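Local coordinates for protein disulfide isomerase (Salmonella enterica subsp. enterica serovar Typhimurium, PDB 3L9U) that is a thiol-disulfide oxidoreductase that probably passes its disulfide to other proteins, with DsbI as likely redox partner and AssT as likely substrate, at residues Lys28-Ala33 / Ala104-Tyr109; Phe61-Lys66 / Lys157-Val162. All blocks are in the same frame, centred on the assembly; numbering follows the deposited sequence.

Interaction 1: residues Lys28-Ala33 / Ala104-Tyr109; sequences KVFSYA and AWYAAY
Tyr106 meets the end of strand 25-30 and the loop after it with one edge of its ring and its hydroxyl. From CB, the side chain leaves helix 97-111 with CG anti to the carbonyl carbon (chi1 -84°). Tyr106 CD1 lies 3.6 Å from Tyr32 O. Tyr106 CE1 is 3.6 Å from Ser31 O, which sits at the ring edge in the plane of the ring. At the tip, Tyr106 OH comes within 3.3 Å of Phe30 CD2, and it is hydrogen-bonded to Asp41 OD2.

One turn on, the Tyr109 ring takes the Ala33 CA over one face in a CH-pi contact, 3.9 Å from the centroid. The Ala33 CB is 3.7 Å from Tyr109 CZ. The Tyr32 ring turns its edge to the Tyr109 face in an offset edge-to-face pair, planes at 85°. An ST turn, Ala33 N to Ser31 OG, shapes this loop, which leads into the CxxC motif of the thioredoxin fold.

Further bonds tie the loop down: Tyr32 O accepts from His110 NE2, and Tyr32 OH pairs with Tyr69 N. The contact thus joins helix 97-111 to the end of strand 25-30, with Tyr106 and Phe30 also packed on Cys37 of helix 35-43.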
loop_
_atom_site.group_PDB
_atom_site.type_symbol
_atom_site.label_atom_id
_atom_site.label_comp_id
_atom_site.label_asym_id
_atom_site.label_seq_id
_atom_site.Cartn_x
_atom_site.Cartn_y
_atom_site.Cartn_z
ATOM N N LYS A 28 3.478 -3.256 -0.854
ATOM C CA LYS A 28 3.921 -1.986 -0.302
ATOM C C LYS A 28 3.112 -1.716 0.944
ATOM O O LYS A 28 1.914 -1.459 0.857
ATOM C CB LYS A 28 3.724 -0.830 -1.282
ATOM C CG LYS A 28 4.260 0.494 -0.742
ATOM C CD LYS A 28 3.892 1.666 -1.654
ATOM C CE LYS A 28 4.515 2.983 -1.192
ATOM N NZ LYS A 28 4.141 4.131 -2.081
ATOM N N VAL A 29 3.753 -1.813 2.104
ATOM C CA VAL A 29 3.106 -1.410 3.345
ATOM C C VAL A 29 3.207 0.110 3.423
ATOM O O VAL A 29 4.302 0.679 3.305
ATOM C CB VAL A 29 3.783 -2.043 4.579
ATOM C CG1 VAL A 29 3.074 -1.609 5.858
ATOM C CG2 VAL A 29 3.802 -3.577 4.456
ATOM N N PHE A 30 2.066 0.769 3.605
ATOM C CA PHE A 30 2.026 2.223 3.585
ATOM C C PHE A 30 0.970 2.728 4.544
ATOM O O PHE A 30 0.116 1.961 5.001
ATOM C CB PHE A 30 1.746 2.739 2.156
ATOM C CG PHE A 30 0.299 2.618 1.725
ATOM C CD1 PHE A 30 -0.254 1.380 1.411
ATOM C CD2 PHE A 30 -0.497 3.748 1.623
ATOM C CE1 PHE A 30 -1.595 1.279 1.021
ATOM C CE2 PHE A 30 -1.828 3.663 1.241
ATOM C CZ PHE A 30 -2.380 2.428 0.931
ATOM N N SER A 31 1.031 4.021 4.845
ATOM C CA SER A 31 -0.017 4.672 5.627
ATOM C C SER A 31 -0.391 5.995 4.987
ATOM O O SER A 31 0.482 6.727 4.504
ATOM C CB SER A 31 0.451 4.911 7.065
ATOM O OG SER A 31 -0.404 5.814 7.747
ATOM N N TYR A 32 -1.680 6.329 5.012
ATOM C CA TYR A 32 -2.116 7.645 4.549
ATOM C C TYR A 32 -1.373 8.764 5.284
ATOM O O TYR A 32 -1.174 9.841 4.732
ATOM C CB TYR A 32 -3.630 7.823 4.728
ATOM C CG TYR A 32 -4.043 8.148 6.145
ATOM C CD1 TYR A 32 -4.231 7.143 7.084
ATOM C CD2 TYR A 32 -4.241 9.470 6.548
ATOM C CE1 TYR A 32 -4.602 7.437 8.379
ATOM C CE2 TYR A 32 -4.607 9.774 7.844
ATOM C CZ TYR A 32 -4.795 8.753 8.754
ATOM O OH TYR A 32 -5.154 9.047 10.050
ATOM N N ALA A 33 -0.951 8.493 6.520
ATOM C CA ALA A 33 -0.370 9.517 7.396
ATOM C C ALA A 33 1.154 9.588 7.320
ATOM O O ALA A 33 1.795 10.260 8.138
ATOM C CB ALA A 33 -0.814 9.279 8.849
ATOM N N ALA A 104 -6.209 11.614 -2.565
ATOM C CA ALA A 104 -7.019 12.634 -1.903
ATOM C C ALA A 104 -6.643 12.737 -0.426
ATOM O O ALA A 104 -6.495 13.836 0.122
ATOM C CB ALA A 104 -8.505 12.336 -2.061
ATOM N N TRP A 105 -6.476 11.585 0.214
ATOM C CA TRP A 105 -6.055 11.564 1.612
ATOM C C TRP A 105 -4.620 12.054 1.807
ATOM O O TRP A 105 -4.340 12.795 2.746
ATOM C CB TRP A 105 -6.238 10.173 2.219
ATOM C CG TRP A 105 -7.626 9.926 2.750
ATOM C CD1 TRP A 105 -8.414 10.812 3.430
ATOM C CD2 TRP A 105 -8.370 8.701 2.671
ATOM N NE1 TRP A 105 -9.609 10.217 3.763
ATOM C CE2 TRP A 105 -9.607 8.922 3.309
ATOM C CE3 TRP A 105 -8.116 7.442 2.111
ATOM C CZ2 TRP A 105 -10.581 7.929 3.417
ATOM C CZ3 TRP A 105 -9.078 6.457 2.215
ATOM C CH2 TRP A 105 -10.302 6.706 2.865
ATOM N N TYR A 106 -3.712 11.649 0.925
ATOM C CA TYR A 106 -2.338 12.132 1.002
ATOM C C TYR A 106 -2.303 13.665 0.941
ATOM O O TYR A 106 -1.643 14.326 1.753
ATOM C CB TYR A 106 -1.514 11.580 -0.164
ATOM C CG TYR A 106 -0.901 10.197 -0.011
ATOM C CD1 TYR A 106 -0.529 9.681 1.235
ATOM C CD2 TYR A 106 -0.637 9.428 -1.139
ATOM C CE1 TYR A 106 0.065 8.421 1.341
ATOM C CE2 TYR A 106 -0.043 8.178 -1.044
ATOM C CZ TYR A 106 0.311 7.679 0.192
ATOM O OH TYR A 106 0.929 6.445 0.264
ATOM N N ALA A 107 -3.007 14.229 -0.037
ATOM C CA ALA A 107 -3.027 15.677 -0.212
ATOM C C ALA A 107 -3.639 16.353 1.009
ATOM O O ALA A 107 -3.075 17.300 1.560
ATOM C CB ALA A 107 -3.794 16.056 -1.472
ATOM N N ALA A 108 -4.796 15.867 1.441
ATOM C CA ALA A 108 -5.460 16.478 2.583
ATOM C C ALA A 108 -4.559 16.456 3.812
ATOM O O ALA A 108 -4.394 17.469 4.489
ATOM C CB ALA A 108 -6.806 15.778 2.881
ATOM N N TYR A 109 -3.971 15.301 4.096
ATOM C CA TYR A 109 -3.208 15.135 5.329
ATOM C C TYR A 109 -1.865 15.859 5.301
ATOM O O TYR A 109 -1.506 16.564 6.246
ATOM C CB TYR A 109 -2.991 13.651 5.631
ATOM C CG TYR A 109 -2.316 13.394 6.955
ATOM C CD1 TYR A 109 -0.926 13.419 7.072
ATOM C CD2 TYR A 109 -3.064 13.117 8.091
ATOM C CE1 TYR A 109 -0.308 13.178 8.297
ATOM C CE2 TYR A 109 -2.457 12.874 9.305
ATOM C CZ TYR A 109 -1.086 12.903 9.407
ATOM O OH TYR A 109 -0.505 12.645 10.629
#

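Interaction 2: residues Phe61-Lys66 / Lys157-Val162; sequences FHLETK and KAAYDV
Leu63 packs against Ala159 and Tyr160, where the loop after strand 57-62 of the thioredoxin fold meets the N-terminal part of helix 159-166. One methyl does the work. Leu63 CG is anti to the backbone N (chi1 178°), and Leu63 CD1 reaches the helix backbone, 3.7 Å from Tyr160 CA. The same methyl, Leu63 CD1, lies 3.9 Å from Ala159 CB. Ala159 CB points toward the strand end and also comes 4.0 Å from His62 O. Its small side chain lets the backbones come close, with 5.6 Å between the CA atoms of Leu63 and Ala159.

Toward solvent, Thr65 packs on Tyr160. Thr65 stands across the edge of the Tyr160 ring, with Thr65 OG1 near the ring plane and 3.6 Å from Tyr160 CD2. Thr65 CG2 approaches the same ring carbon, also from close by. The two side chains cross at about a right angle.

The next shell lies around these groups. His62 points away from the helix, and its ND1 pairs with Ser74 OG and its NE2 with Tyr32 N. On the buried side, Phe61 meets the ring of Trp156, and Ala159 also rests on Val29 of strand 25-30. The Glu64 side chain touches Lys71 and Ser74, so helix 70-86 backs the loop.

Nearer the surface, a long salt bridge spans the two segments. It is the charged part of a contact that is otherwise packing. Glu64 runs extended beyond CG, and Lys157 bends at its last torsion (chi4 -42°). This bend brings Lys157 NZ to 3.5 Å from Glu64 OE1.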
loop_
_atom_site.group_PDB
_atom_site.type_symbol
_atom_site.label_atom_id
_atom_site.label_comp_id
_atom_site.label_asym_id
_atom_site.label_seq_id
_atom_site.Cartn_x
_atom_site.Cartn_y
_atom_site.Cartn_z
ATOM N N PHE A 61 -0.581 -2.893 1.130
ATOM C CA PHE A 61 -0.994 -3.287 2.478
ATOM C C PHE A 61 -1.083 -2.003 3.301
ATOM O O PHE A 61 -0.061 -1.372 3.553
ATOM C CB PHE A 61 0.063 -4.192 3.133
ATOM C CG PHE A 61 -0.200 -5.676 3.013
ATOM C CD1 PHE A 61 -0.565 -6.256 1.805
ATOM C CD2 PHE A 61 -0.008 -6.506 4.116
ATOM C CE1 PHE A 61 -0.773 -7.630 1.712
ATOM C CE2 PHE A 61 -0.206 -7.879 4.023
ATOM C CZ PHE A 61 -0.601 -8.440 2.825
ATOM N N HIS A 62 -2.282 -1.593 3.709
ATOM C CA HIS A 62 -2.387 -0.398 4.537
ATOM C C HIS A 62 -2.120 -0.711 6.004
ATOM O O HIS A 62 -2.545 -1.747 6.522
ATOM C CB HIS A 62 -3.729 0.325 4.371
ATOM C CG HIS A 62 -3.728 1.696 4.967
ATOM N ND1 HIS A 62 -4.466 2.032 6.087
ATOM C CD2 HIS A 62 -3.035 2.811 4.629
ATOM C CE1 HIS A 62 -4.246 3.298 6.394
ATOM N NE2 HIS A 62 -3.378 3.795 5.526
ATOM N N LEU A 63 -1.410 0.202 6.657
ATOM C CA LEU A 63 -1.023 0.052 8.052
ATOM C C LEU A 63 -2.076 0.722 8.928
ATOM O O LEU A 63 -2.156 1.951 8.969
ATOM C CB LEU A 63 0.333 0.717 8.267
ATOM C CG LEU A 63 0.890 0.693 9.695
ATOM C CD1 LEU A 63 1.184 -0.722 10.175
ATOM C CD2 LEU A 63 2.143 1.565 9.793
ATOM N N GLU A 64 -2.889 -0.070 9.622
ATOM C CA GLU A 64 -4.026 0.511 10.337
ATOM C C GLU A 64 -3.638 1.234 11.624
ATOM O O GLU A 64 -4.419 2.026 12.152
ATOM C CB GLU A 64 -5.109 -0.536 10.622
ATOM C CG GLU A 64 -4.716 -1.610 11.611
ATOM C CD GLU A 64 -5.918 -2.438 12.073
ATOM O OE1 GLU A 64 -6.222 -3.470 11.437
ATOM O OE2 GLU A 64 -6.556 -2.048 13.070
ATOM N N THR A 65 -2.430 0.971 12.113
ATOM C CA THR A 65 -2.013 1.446 13.432
ATOM C C THR A 65 -1.590 2.919 13.475
ATOM O O THR A 65 -1.552 3.530 14.543
ATOM C CB THR A 65 -0.872 0.569 13.990
ATOM O OG1 THR A 65 0.176 0.468 13.015
ATOM C CG2 THR A 65 -1.390 -0.822 14.316
ATOM N N LYS A 66 -1.295 3.489 12.314
ATOM C CA LYS A 66 -0.785 4.855 12.238
ATOM C C LYS A 66 -1.893 5.883 11.981
ATOM O O LYS A 66 -2.812 5.634 11.206
ATOM C CB LYS A 66 0.264 4.936 11.132
ATOM C CG LYS A 66 1.067 6.205 11.108
ATOM C CD LYS A 66 2.212 6.073 10.109
ATOM C CE LYS A 66 3.102 7.304 10.113
ATOM N NZ LYS A 66 3.915 7.414 11.353
ATOM N N LYS A 157 -3.299 -7.019 8.892
ATOM C CA LYS A 157 -2.819 -6.953 10.275
ATOM C C LYS A 157 -1.318 -7.256 10.353
ATOM O O LYS A 157 -0.631 -6.828 11.287
ATOM C CB LYS A 157 -3.612 -7.892 11.186
ATOM C CG LYS A 157 -5.034 -7.425 11.447
ATOM C CD LYS A 157 -5.779 -8.399 12.345
ATOM C CE LYS A 157 -7.210 -7.940 12.561
ATOM N NZ LYS A 157 -7.292 -6.469 12.784
ATOM N N ALA A 158 -0.816 -7.987 9.362
ATOM C CA ALA A 158 0.599 -8.340 9.292
ATOM C C ALA A 158 1.495 -7.123 9.041
ATOM O O ALA A 158 2.721 -7.209 9.167
ATOM C CB ALA A 158 0.828 -9.401 8.220
ATOM N N ALA A 159 0.889 -5.994 8.684
ATOM C CA ALA A 159 1.667 -4.812 8.307
ATOM C C ALA A 159 2.475 -4.237 9.461
ATOM O O ALA A 159 3.574 -3.719 9.266
ATOM C CB ALA A 159 0.760 -3.736 7.718
ATOM N N TYR A 160 1.932 -4.321 10.668
ATOM C CA TYR A 160 2.579 -3.694 11.808
ATOM C C TYR A 160 3.993 -4.220 12.081
ATOM O O TYR A 160 4.943 -3.440 12.207
ATOM C CB TYR A 160 1.720 -3.825 13.064
ATOM C CG TYR A 160 2.393 -3.228 14.266
ATOM C CD1 TYR A 160 2.995 -4.035 15.218
ATOM C CD2 TYR A 160 2.470 -1.852 14.425
ATOM C CE1 TYR A 160 3.628 -3.490 16.314
ATOM C CE2 TYR A 160 3.098 -1.296 15.519
ATOM C CZ TYR A 160 3.679 -2.121 16.459
ATOM O OH TYR A 160 4.309 -1.572 17.551
ATOM N N ASP A 161 4.140 -5.536 12.175
ATOM C CA ASP A 161 5.460 -6.107 12.449
ATOM C C ASP A 161 6.477 -5.816 11.342
ATOM O O ASP A 161 7.674 -5.735 11.606
ATOM C CB ASP A 161 5.367 -7.610 12.723
ATOM C CG ASP A 161 4.773 -7.919 14.090
ATOM O OD1 ASP A 161 4.775 -7.025 14.965
ATOM O OD2 ASP A 161 4.312 -9.060 14.290
ATOM N N VAL A 162 6.006 -5.661 10.107
ATOM C CA VAL A 162 6.894 -5.286 9.007
ATOM C C VAL A 162 7.278 -3.807 9.116
ATOM O O VAL A 162 8.457 -3.453 8.982
ATOM C CB VAL A 162 6.249 -5.539 7.631
ATOM C CG1 VAL A 162 7.165 -5.052 6.510
ATOM C CG2 VAL A 162 5.915 -7.020 7.457
#

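Both interactions build on the paired strands 25-30 and 57-62, which are parallel neighbours in the sheet. Phe30 O accepts from Leu63 N in a probable hydrogen bond, so the pairing carries one residue beyond strand 57-62. Ser31 CA also packs on His62 NE2. Interaction 1 is buried and mostly aromatic, and it lies beside the CxxC pair Cys34 and Cys37, probably the redox-active disulfide. Interaction 2 is only partly buried: an aliphatic centre gives way to a salt bridge near solvent. Their helices differ, 97-111 in the first and 159-166 in the second. The two centres are about 13 Å apart.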